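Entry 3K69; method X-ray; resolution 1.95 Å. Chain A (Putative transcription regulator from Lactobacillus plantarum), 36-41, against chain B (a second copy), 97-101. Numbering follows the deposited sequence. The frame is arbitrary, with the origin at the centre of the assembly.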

# COMPACT_ATOMS: atom_id res chain seq x y z
N GLN A 36 3.46 -13.54 24.10
CA GLN A 36 4.80 -14.17 24.13
C GLN A 36 5.27 -14.62 22.73
O GLN A 36 6.36 -14.25 22.30
CB GLN A 36 4.83 -15.38 25.07
CG GLN A 36 4.72 -15.07 26.56
CD GLN A 36 4.55 -16.34 27.43
OE1 GLN A 36 3.85 -17.31 27.06
NE2 GLN A 36 5.22 -16.34 28.58
N SER A 37 4.46 -15.41 22.02
CA SER A 37 4.81 -15.88 20.67
C SER A 37 4.95 -14.75 19.63
O SER A 37 5.85 -14.76 18.81
CB SER A 37 3.80 -16.94 20.17
OG SER A 37 3.98 -17.27 18.79
N LEU A 38 4.06 -13.75 19.68
CA LEU A 38 4.11 -12.68 18.70
C LEU A 38 5.19 -11.63 19.00
O LEU A 38 5.46 -10.76 18.15
CB LEU A 38 2.73 -12.02 18.55
CG LEU A 38 1.84 -12.76 17.55
CD1 LEU A 38 1.65 -14.26 17.91
CD2 LEU A 38 0.51 -12.04 17.50
N HIS A 39 5.80 -11.73 20.18
CA HIS A 39 6.74 -10.74 20.70
C HIS A 39 6.14 -9.35 20.77
O HIS A 39 6.72 -8.39 20.27
CB HIS A 39 8.07 -10.79 19.95
CG HIS A 39 8.94 -11.93 20.38
ND1 HIS A 39 9.38 -12.90 19.50
CD2 HIS A 39 9.40 -12.28 21.60
CE1 HIS A 39 10.10 -13.79 20.16
NE2 HIS A 39 10.13 -13.44 21.44
N LEU A 40 4.97 -9.29 21.40
CA LEU A 40 4.22 -8.07 21.61
C LEU A 40 3.64 -8.05 23.02
O LEU A 40 3.50 -9.08 23.68
CB LEU A 40 3.09 -7.95 20.58
CG LEU A 40 3.51 -7.66 19.13
CD1 LEU A 40 2.34 -7.68 18.16
CD2 LEU A 40 4.22 -6.31 19.01
N ASN A 41 3.35 -6.84 23.49
CA ASN A 41 2.55 -6.58 24.68
C ASN A 41 1.16 -7.10 24.37
O ASN A 41 0.68 -6.87 23.25
CB ASN A 41 2.48 -5.06 24.89
CG ASN A 41 2.11 -4.66 26.30
OD1 ASN A 41 1.08 -5.10 26.85
ND2 ASN A 41 2.93 -3.79 26.89
N ILE B 97 5.77 -7.12 10.39
CA ILE B 97 5.87 -8.54 10.65
C ILE B 97 6.14 -8.82 12.15
O ILE B 97 6.96 -8.15 12.81
CB ILE B 97 6.95 -9.17 9.72
CG1 ILE B 97 6.57 -8.98 8.24
CG2 ILE B 97 7.29 -10.62 10.15
CD1 ILE B 97 7.69 -9.34 7.28
N THR B 98 5.42 -9.82 12.66
CA THR B 98 5.50 -10.30 14.07
C THR B 98 6.57 -11.40 14.29
O THR B 98 7.26 -11.80 13.35
CB THR B 98 4.10 -10.89 14.51
OG1 THR B 98 3.74 -11.95 13.61
CG2 THR B 98 2.99 -9.78 14.54
N GLY B 99 6.69 -11.91 15.52
CA GLY B 99 7.68 -12.95 15.84
C GLY B 99 9.05 -12.34 16.16
O GLY B 99 9.12 -11.14 16.48
N PRO B 100 10.14 -13.15 16.07
CA PRO B 100 11.53 -12.69 16.23
C PRO B 100 12.17 -11.98 15.00
O PRO B 100 11.60 -11.97 13.90
CB PRO B 100 12.29 -13.99 16.51
CG PRO B 100 11.60 -14.96 15.67
CD PRO B 100 10.12 -14.61 15.83
N SER B 101 13.35 -11.43 15.23
CA SER B 101 14.17 -10.75 14.21
C SER B 101 15.44 -11.57 13.86
O SER B 101 15.70 -12.62 14.47
CB SER B 101 14.55 -9.36 14.73
OG SER B 101 15.07 -9.46 16.05

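The contact has one polar anchor. Gly B99 N donates a hydrogen bond to Leu A38 O at 3.1 Å, with an N-H...O angle of 159°, so the hydrogen lies close to the line between the two atoms. The acceptor sits at the end of a helix: His A39, with phi/psi of 56/52, is the first residue to leave helical geometry, and a Schellman motif closes the last turn. Within it, His A39 N makes a weak bond to Gln A36 O at 3.3 Å. The backbones come close here, Leu A38 CA and Gly B99 CA lying 4.6 Å apart.

Van der Waals packing flanks this bond. Ser A37 O reaches Gly B99 CA at 3.9 Å. Thr B98 points its CA-to-CB bond toward chain A, and its CB lies 3.9 Å from Leu A38 O and 4.2 Å from Leu A38 CG. Its methyl carbon CG2 meets Leu A40 CD1, also at 4.2 Å; although Leu A40 sets out sideways, the end of its side chain comes nearer.

The imidazole contributes edge packing. His A39 directs its CA-to-CB bond toward chain B, and ND1 lies 3.4 Å from Gly B99 C and 3.5 Å from Pro B100 N. Both partner atoms lie at the ring edge, near its plane, so the peptide link is not stacked on the ring face. The side-chain carbons of the proline are farther off, the closest approach being His A39 ND1 to Pro B100 CD at 4.1 Å.

Glycine at B99 is explained within its own chain. At phi/psi of 84/-160, an ideal CB would jam against the preceding carbonyl oxygen and clash with Pro B100 CD at 2.7 Å. An ideal CB on Gly B99 would point away from chain A, remaining 4.6 Å from Ser A37 O. Altogether the two stretches bury 218 Å², both sides summed.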